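Local coordinates for globin domain-containing protein (Pseudomonas aeruginosa, PDB 1TU9) that probably binds oxygen through a heme group, as other members of the globin family do, although its physiological role is not established, at residues D96-A101 / D115-V120. Residues are numbered along the deposited sequence; the frame is centred on the assembly and turned at random.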
ATOM      1  N   ASP A  96       0.134  -6.881  -4.558  1.00  7.70           N
ATOM      2  CA  ASP A  96       1.121  -7.703  -5.248  1.00  8.22           C
ATOM      3  C   ASP A  96       2.410  -6.911  -5.521  1.00  7.89           C
ATOM      4  O   ASP A  96       3.507  -7.430  -5.364  1.00  7.97           O
ATOM      5  CB  ASP A  96       0.602  -8.224  -6.589  1.00  9.29           C
ATOM      6  CG  ASP A  96      -0.487  -9.252  -6.466  1.00 12.40           C
ATOM      7  OD1 ASP A  96      -0.666  -9.851  -5.397  1.00 13.42           O
ATOM      8  OD2 ASP A  96      -1.194  -9.524  -7.456  1.00 16.37           O
ATOM      9  N   ALA A  97       2.277  -5.658  -5.941  1.00  7.56           N
ATOM     10  CA  ALA A  97       3.433  -4.829  -6.256  1.00  7.35           C
ATOM     11  C   ALA A  97       4.234  -4.537  -4.988  1.00  6.66           C
ATOM     12  O   ALA A  97       5.478  -4.552  -5.000  1.00  6.92           O
ATOM     13  CB  ALA A  97       2.983  -3.540  -6.926  1.00  7.62           C
ATOM     14  N   LEU A  98       3.534  -4.303  -3.891  1.00  6.56           N
ATOM     15  CA  LEU A  98       4.171  -4.088  -2.603  1.00  6.75           C
ATOM     16  C   LEU A  98       4.960  -5.306  -2.163  1.00  6.59           C
ATOM     17  O   LEU A  98       6.120  -5.189  -1.750  1.00  6.37           O
ATOM     18  CB  LEU A  98       3.134  -3.699  -1.548  1.00  6.92           C
ATOM     19  CG  LEU A  98       3.686  -3.445  -0.138  1.00  7.58           C
ATOM     20  CD1 LEU A  98       4.725  -2.343  -0.105  1.00  9.15           C
ATOM     21  CD2 LEU A  98       2.538  -3.113   0.807  1.00  8.17           C
ATOM     22  N   LEU A  99       4.359  -6.477  -2.259  1.00  6.89           N
ATOM     23  CA  LEU A  99       5.045  -7.692  -1.865  1.00  7.99           C
ATOM     24  C   LEU A  99       6.293  -7.953  -2.702  1.00  8.68           C
ATOM     25  O   LEU A  99       7.306  -8.425  -2.177  1.00  8.02           O
ATOM     26  CB  LEU A  99       4.084  -8.879  -1.891  1.00  8.19           C
ATOM     27  CG  LEU A  99       3.318  -9.088  -0.582  1.00 10.10           C
ATOM     28  CD1 LEU A  99       4.280  -9.616   0.467  1.00 12.95           C
ATOM     29  CD2 LEU A  99       2.614  -7.847  -0.027  1.00 11.71           C
ATOM     30  N   MET A 100       6.236  -7.630  -3.987  0.50 10.02           N
ATOM     31  CA  MET A 100       7.406  -7.770  -4.845  0.50 10.86           C
ATOM     32  C   MET A 100       8.514  -6.805  -4.409  0.50  9.62           C
ATOM     33  O   MET A 100       9.677  -7.197  -4.316  0.50  9.05           O
ATOM     34  CB  MET A 100       7.016  -7.533  -6.300  0.50 12.15           C
ATOM     35  CG  MET A 100       7.955  -8.152  -7.289  0.50 13.47           C
ATOM     36  SD  MET A 100       7.347  -7.905  -8.960  0.50 15.77           S
ATOM     37  CE  MET A 100       8.789  -8.366  -9.853  0.50 19.05           C
ATOM     38  N   ALA A 101       8.153  -5.555  -4.124  1.00  8.01           N
ATOM     39  CA  ALA A 101       9.127  -4.560  -3.659  1.00  7.95           C
ATOM     40  C   ALA A 101       9.742  -4.944  -2.304  1.00  6.97           C
ATOM     41  O   ALA A 101      10.942  -4.787  -2.102  1.00  6.94           O
ATOM     42  CB  ALA A 101       8.491  -3.196  -3.591  1.00  7.82           C
ATOM     43  N   ASP A 115       3.433 -13.023   4.652  0.50  8.30           N
ATOM     44  CA  ASP A 115       2.076 -13.229   5.185  0.50  8.63           C
ATOM     45  C   ASP A 115       1.678 -12.144   6.170  0.50  7.69           C
ATOM     46  O   ASP A 115       0.506 -11.768   6.268  0.50  7.26           O
ATOM     47  CB  ASP A 115       1.945 -14.600   5.854  0.50  9.51           C
ATOM     48  CG  ASP A 115       1.434 -15.654   4.917  0.50 11.93           C
ATOM     49  OD1 ASP A 115       1.489 -16.844   5.274  0.50 15.25           O
ATOM     50  OD2 ASP A 115       0.960 -15.399   3.796  0.50 15.60           O
ATOM     51  N   ALA A 116       2.641 -11.642   6.926  1.00  7.17           N
ATOM     52  CA  ALA A 116       2.351 -10.539   7.826  1.00  7.13           C
ATOM     53  C   ALA A 116       1.976  -9.280   7.040  1.00  6.37           C
ATOM     54  O   ALA A 116       1.029  -8.592   7.390  1.00  6.74           O
ATOM     55  CB  ALA A 116       3.530 -10.276   8.756  1.00  6.91           C
ATOM     56  N   TRP A 117       2.698  -8.996   5.963  1.00  6.40           N
ATOM     57  CA  TRP A 117       2.341  -7.862   5.114  1.00  6.46           C
ATOM     58  C   TRP A 117       0.935  -8.027   4.546  1.00  6.53           C
ATOM     59  O   TRP A 117       0.146  -7.090   4.559  1.00  6.72           O
ATOM     60  CB  TRP A 117       3.339  -7.699   3.964  1.00  6.24           C
ATOM     61  CG  TRP A 117       4.553  -6.892   4.299  1.00  5.91           C
ATOM     62  CD1 TRP A 117       5.805  -7.348   4.578  1.00  6.40           C
ATOM     63  CD2 TRP A 117       4.621  -5.468   4.379  1.00  5.77           C
ATOM     64  NE1 TRP A 117       6.647  -6.290   4.818  1.00  6.32           N
ATOM     65  CE2 TRP A 117       5.942  -5.122   4.698  1.00  6.10           C
ATOM     66  CE3 TRP A 117       3.690  -4.441   4.193  1.00  6.61           C
ATOM     67  CZ2 TRP A 117       6.357  -3.803   4.821  1.00  6.68           C
ATOM     68  CZ3 TRP A 117       4.094  -3.137   4.335  1.00  6.43           C
ATOM     69  CH2 TRP A 117       5.424  -2.827   4.638  1.00  6.96           C
ATOM     70  N   ARG A 118       0.620  -9.201   4.032  1.00  6.92           N
ATOM     71  CA  ARG A 118      -0.699  -9.421   3.441  1.00  8.20           C
ATOM     72  C   ARG A 118      -1.810  -9.258   4.466  1.00  8.68           C
ATOM     73  O   ARG A 118      -2.847  -8.661   4.183  1.00  8.55           O
ATOM     74  CB  ARG A 118      -0.745 -10.771   2.713  1.00  9.32           C
ATOM     75  CG  ARG A 118       0.044 -10.704   1.406  1.00 11.37           C
ATOM     76  CD  ARG A 118      -0.125 -11.876   0.456  1.00 12.65           C
ATOM     77  NE  ARG A 118       0.531 -11.620  -0.825  1.00 14.37           N
ATOM     78  CZ  ARG A 118      -0.023 -10.964  -1.852  1.00 16.06           C
ATOM     79  NH1 ARG A 118      -1.271 -10.509  -1.792  1.00 16.27           N
ATOM     80  NH2 ARG A 118       0.686 -10.768  -2.952  1.00 16.84           N
ATOM     81  N   ASP A 119      -1.579  -9.755   5.673  1.00  8.52           N
ATOM     82  CA  ASP A 119      -2.559  -9.682   6.758  1.00  8.72           C
ATOM     83  C   ASP A 119      -2.737  -8.240   7.227  1.00  8.38           C
ATOM     84  O   ASP A 119      -3.860  -7.719   7.281  1.00  9.73           O
ATOM     85  CB  ASP A 119      -2.056 -10.610   7.871  1.00  9.16           C
ATOM     86  CG  ASP A 119      -2.966 -10.715   9.055  1.00 10.73           C
ATOM     87  OD1 ASP A 119      -3.953  -9.951   9.218  1.00 13.52           O
ATOM     88  OD2 ASP A 119      -2.683 -11.555   9.926  1.00 12.27           O
ATOM     89  N   VAL A 120      -1.625  -7.579   7.533  1.00  8.42           N
ATOM     90  CA  VAL A 120      -1.660  -6.232   8.074  1.00  8.04           C
ATOM     91  C   VAL A 120      -2.195  -5.232   7.041  1.00  8.02           C
ATOM     92  O   VAL A 120      -3.039  -4.403   7.356  1.00  8.60           O
ATOM     93  CB  VAL A 120      -0.279  -5.808   8.630  1.00  8.14           C
ATOM     94  CG1 VAL A 120      -0.231  -4.322   8.958  1.00  8.94           C
ATOM     95  CG2 VAL A 120       0.058  -6.658   9.857  1.00  8.43           C
TER
HETATM   96  O   HOH W   1      -3.197  -9.136  -3.677  1.00 18.32           O
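The antiparallel G/H helical hairpin of the globin fold supplies this contact: Leu98 and Leu99 on helix 90-105 meet Trp117 and Arg118 on helix 111-130, and Asp96 joins Arg118 beside them. The two short segments run 149° apart in direction, with axes 10.6 Å apart at their closest, a spacing filled by side chains. Leu99 is the central apolar element. Its CD1 and CD2 both lie 4.1 Å from Trp117 CB, so both methyls pack against the start of the Trp117 side chain, and the two side chains slide past each other in opposite directions. Leu98 takes the outer part of the ring instead. Its CG is anti to the backbone N (chi1 180°), and its CD2 lies 3.8 Å from Trp117 CE3 and nearly as close to CZ3, approaching the ring obliquely. Ile57 of helix 46-64 touches both Leu98 and Trp117, while Trp117 NE1 is hydrogen-bonded to Ser12 OG of helix 5-17, so Trp117 ties its own helix 111-130 to helices 90-105, 46-64 and 5-17. The side chain of Leu98 is about 8 Å from the heme, and the contact lies away from the annotated heme-binding residues.

Arg118 packs against another side of Leu99, sharing CD2 with Trp117. Its chain is extended from CG to NE, and NE comes to 3.8 Å from Leu99 CG; Leu99 CD2 sits over one guanidinium face, offset toward the rim. At the guanidinium edge, NH2 donates to Asp96 OD1 at 2.9 Å in a nearly straight hydrogen bond (163° at the hydrogen) that is part of a salt bridge. The bond reaches the anti side of the carboxylate, whose plane is turned well away from the guanidinium. A water closes the ring, donating to Asp96 OD1 and accepting from Arg118 NH1 at 3.0 Å.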